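Local coordinates for protein transcriptional regulator (Pyrococcus horikoshii, PDB 1UDD) that is an all-helical TenA homologue of the TENA/THI-4/PQQC family whose molecular role is not specified, at residues Gln15-Ile20 / Arg195-Gly200. Sequence-based numbering, arbitrary orientation.
Sequences QIWKKI and RIFITG
Trp17 and Phe197 meet through their rings, and this aromatic pair is the closest approach of the two segments; further along, Ile16 meets Ser201 and Ile20 packs on Glu204 and Leu205. Trp17 CZ2, on the benzo ring of the indole, lies 3.5 Å from Phe197 CZ, the far end of the phenyl ring. On the pyrrole side, Trp17 NE1 comes to 3.9 Å from Phe197 CE2. With centroids 5.8 Å apart, the two six-membered rings are displaced too far to stack fully, although their planes differ by only 19°. With CG of Phe197 anti to the backbone N (chi1 -165°), the phenyl reaches across to the indole.

No hydrogen bond joins the two segments themselves. Thr199 OG1 lies 2.8 Å from Arg195 O, which also accepts from Thr199 N on the opposite face of the carbonyl plane. The indole NE1 is bonded to Ser201 OG, which ties Trp17 to the same helix as its aromatic partner.

This buried pair thus joins helix 14-21 to helix 190-213. Helix 126-146 packs against both rings, its Trp138 meeting Trp17 edge-to-face and its Pro135 touching Phe197, while helix 5-11 places Arg10 against Trp17 and Leu9 against Phe197.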
ATOM      1  N   GLN A  15     -27.970   4.617 -17.420  1.00 27.79           N
ATOM      2  CA  GLN A  15     -28.073   5.969 -17.920  1.00 29.48           C
ATOM      3  C   GLN A  15     -26.732   6.605 -18.282  1.00 28.93           C
ATOM      4  O   GLN A  15     -26.630   7.310 -19.289  1.00 28.55           O
ATOM      5  CB  GLN A  15     -28.848   6.834 -16.933  1.00 30.54           C
ATOM      6  CG  GLN A  15     -29.494   8.025 -17.602  1.00 42.39           C
ATOM      7  CD  GLN A  15     -29.961   7.715 -19.024  1.00 45.94           C
ATOM      8  OE1 GLN A  15     -30.904   6.933 -19.240  1.00 45.80           O
ATOM      9  NE2 GLN A  15     -29.287   8.322 -20.006  1.00 45.78           N
ATOM     10  N   ILE A  16     -25.692   6.359 -17.500  1.00 25.25           N
ATOM     11  CA  ILE A  16     -24.443   6.985 -17.872  1.00 27.25           C
ATOM     12  C   ILE A  16     -23.775   6.240 -19.039  1.00 27.17           C
ATOM     13  O   ILE A  16     -23.092   6.858 -19.841  1.00 28.92           O
ATOM     14  CB  ILE A  16     -23.497   7.143 -16.660  1.00 30.30           C
ATOM     15  CG1 ILE A  16     -22.392   6.123 -16.715  1.00 26.55           C
ATOM     16  CG2 ILE A  16     -24.257   7.119 -15.359  1.00 29.25           C
ATOM     17  CD1 ILE A  16     -21.096   6.821 -17.057  1.00 27.76           C
ATOM     18  N   TRP A  17     -23.988   4.922 -19.154  1.00 26.23           N
ATOM     19  CA  TRP A  17     -23.403   4.188 -20.271  1.00 24.29           C
ATOM     20  C   TRP A  17     -24.048   4.658 -21.577  1.00 24.88           C
ATOM     21  O   TRP A  17     -23.389   4.742 -22.611  1.00 23.81           O
ATOM     22  CB  TRP A  17     -23.554   2.677 -20.076  1.00 22.72           C
ATOM     23  CG  TRP A  17     -22.457   2.104 -19.170  1.00 23.63           C
ATOM     24  CD1 TRP A  17     -21.974   2.654 -18.023  1.00 21.41           C
ATOM     25  CD2 TRP A  17     -21.696   0.908 -19.393  1.00 25.51           C
ATOM     26  NE1 TRP A  17     -20.947   1.885 -17.515  1.00 27.44           N
ATOM     27  CE2 TRP A  17     -20.755   0.806 -18.340  1.00 26.82           C
ATOM     28  CE3 TRP A  17     -21.714  -0.087 -20.384  1.00 22.58           C
ATOM     29  CZ2 TRP A  17     -19.841  -0.249 -18.250  1.00 22.55           C
ATOM     30  CZ3 TRP A  17     -20.803  -1.135 -20.295  1.00 24.65           C
ATOM     31  CH2 TRP A  17     -19.880  -1.206 -19.231  1.00 22.69           C
ATOM     32  N   LYS A  18     -25.335   4.996 -21.518  1.00 26.55           N
ATOM     33  CA  LYS A  18     -26.028   5.505 -22.688  1.00 27.55           C
ATOM     34  C   LYS A  18     -25.347   6.808 -23.136  1.00 27.94           C
ATOM     35  O   LYS A  18     -25.095   7.015 -24.331  1.00 25.93           O
ATOM     36  CB  LYS A  18     -27.496   5.758 -22.349  1.00 31.84           C
ATOM     37  CG  LYS A  18     -28.308   6.337 -23.484  1.00 37.14           C
ATOM     38  CD  LYS A  18     -29.765   6.484 -23.083  1.00 39.44           C
ATOM     39  CE  LYS A  18     -30.555   7.206 -24.166  1.00 44.52           C
ATOM     40  NZ  LYS A  18     -31.959   7.421 -23.730  1.00 45.33           N
ATOM     41  N   LYS A  19     -25.036   7.687 -22.181  1.00 29.60           N
ATOM     42  CA  LYS A  19     -24.365   8.948 -22.515  1.00 30.07           C
ATOM     43  C   LYS A  19     -22.976   8.643 -23.092  1.00 30.88           C
ATOM     44  O   LYS A  19     -22.454   9.388 -23.918  1.00 30.62           O
ATOM     45  CB  LYS A  19     -24.211   9.833 -21.277  1.00 33.60           C
ATOM     46  CG  LYS A  19     -25.505  10.162 -20.535  1.00 37.94           C
ATOM     47  CD  LYS A  19     -25.168  11.030 -19.320  1.00 43.14           C
ATOM     48  CE  LYS A  19     -26.363  11.242 -18.414  1.00 44.79           C
ATOM     49  NZ  LYS A  19     -27.489  11.843 -19.164  1.00 48.09           N
ATOM     50  N   ILE A  20     -22.369   7.549 -22.646  1.00 28.54           N
ATOM     51  CA  ILE A  20     -21.062   7.168 -23.180  1.00 28.62           C
ATOM     52  C   ILE A  20     -21.232   6.690 -24.626  1.00 29.20           C
ATOM     53  O   ILE A  20     -20.468   7.076 -25.514  1.00 26.42           O
ATOM     54  CB  ILE A  20     -20.440   6.016 -22.400  1.00 25.33           C
ATOM     55  CG1 ILE A  20     -20.072   6.479 -20.988  1.00 29.05           C
ATOM     56  CG2 ILE A  20     -19.231   5.467 -23.177  1.00 20.75           C
ATOM     57  CD1 ILE A  20     -19.492   5.368 -20.093  1.00 27.69           C
ATOM     58  N   ARG A 195     -21.101   1.534  -6.099  1.00 26.24           N
ATOM     59  CA  ARG A 195     -20.513   2.880  -6.074  1.00 27.23           C
ATOM     60  C   ARG A 195     -19.180   2.916  -6.838  1.00 25.15           C
ATOM     61  O   ARG A 195     -18.890   3.866  -7.565  1.00 22.50           O
ATOM     62  CB  ARG A 195     -20.279   3.338  -4.630  1.00 32.79           C
ATOM     63  CG  ARG A 195     -21.471   3.130  -3.701  1.00 38.46           C
ATOM     64  CD  ARG A 195     -21.320   3.898  -2.377  1.00 44.68           C
ATOM     65  NE  ARG A 195     -21.364   2.997  -1.223  1.00 48.70           N
ATOM     66  CZ  ARG A 195     -20.287   2.518  -0.602  1.00 50.06           C
ATOM     67  NH1 ARG A 195     -19.067   2.860  -1.008  1.00 51.92           N
ATOM     68  NH2 ARG A 195     -20.427   1.674   0.411  1.00 50.69           N
ATOM     69  N   ILE A 196     -18.364   1.880  -6.672  1.00 23.98           N
ATOM     70  CA  ILE A 196     -17.083   1.836  -7.373  1.00 23.10           C
ATOM     71  C   ILE A 196     -17.302   1.797  -8.883  1.00 22.12           C
ATOM     72  O   ILE A 196     -16.666   2.548  -9.633  1.00 22.72           O
ATOM     73  CB  ILE A 196     -16.258   0.599  -6.995  1.00 22.74           C
ATOM     74  CG1 ILE A 196     -15.750   0.717  -5.555  1.00 24.75           C
ATOM     75  CG2 ILE A 196     -15.056   0.486  -7.928  1.00 24.49           C
ATOM     76  CD1 ILE A 196     -15.237  -0.595  -4.980  1.00 24.02           C
ATOM     77  N   PHE A 197     -18.205   0.920  -9.320  1.00 21.94           N
ATOM     78  CA  PHE A 197     -18.501   0.764 -10.739  1.00 24.64           C
ATOM     79  C   PHE A 197     -19.114   2.045 -11.315  1.00 25.21           C
ATOM     80  O   PHE A 197     -18.809   2.433 -12.439  1.00 25.53           O
ATOM     81  CB  PHE A 197     -19.483  -0.394 -10.959  1.00 23.63           C
ATOM     82  CG  PHE A 197     -19.575  -0.856 -12.401  1.00 25.42           C
ATOM     83  CD1 PHE A 197     -18.701  -1.828 -12.891  1.00 26.05           C
ATOM     84  CD2 PHE A 197     -20.536  -0.319 -13.263  1.00 25.66           C
ATOM     85  CE1 PHE A 197     -18.782  -2.267 -14.234  1.00 25.69           C
ATOM     86  CE2 PHE A 197     -20.631  -0.741 -14.591  1.00 27.64           C
ATOM     87  CZ  PHE A 197     -19.747  -1.724 -15.080  1.00 27.27           C
ATOM     88  N   ILE A 198     -19.996   2.692 -10.558  1.00 22.99           N
ATOM     89  CA  ILE A 198     -20.612   3.915 -11.056  1.00 26.12           C
ATOM     90  C   ILE A 198     -19.585   5.044 -11.153  1.00 26.44           C
ATOM     91  O   ILE A 198     -19.619   5.867 -12.077  1.00 25.61           O
ATOM     92  CB  ILE A 198     -21.797   4.350 -10.164  1.00 28.79           C
ATOM     93  CG1 ILE A 198     -23.016   3.481 -10.490  1.00 29.02           C
ATOM     94  CG2 ILE A 198     -22.133   5.826 -10.412  1.00 24.41           C
ATOM     95  CD1 ILE A 198     -24.243   3.754  -9.608  1.00 32.35           C
ATOM     96  N   THR A 199     -18.662   5.079 -10.203  1.00 25.50           N
ATOM     97  CA  THR A 199     -17.603   6.096 -10.223  1.00 25.93           C
ATOM     98  C   THR A 199     -16.749   5.888 -11.468  1.00 24.31           C
ATOM     99  O   THR A 199     -16.436   6.836 -12.191  1.00 25.70           O
ATOM    100  CB  THR A 199     -16.688   5.975  -8.979  1.00 24.88           C
ATOM    101  OG1 THR A 199     -17.452   6.260  -7.801  1.00 20.99           O
ATOM    102  CG2 THR A 199     -15.495   6.933  -9.076  1.00 22.77           C
ATOM    103  N   GLY A 200     -16.385   4.634 -11.715  1.00 24.13           N
ATOM    104  CA  GLY A 200     -15.553   4.325 -12.863  1.00 23.40           C
ATOM    105  C   GLY A 200     -16.234   4.689 -14.161  1.00 23.99           C
ATOM    106  O   GLY A 200     -15.584   5.139 -15.110  1.00 25.44           O
TER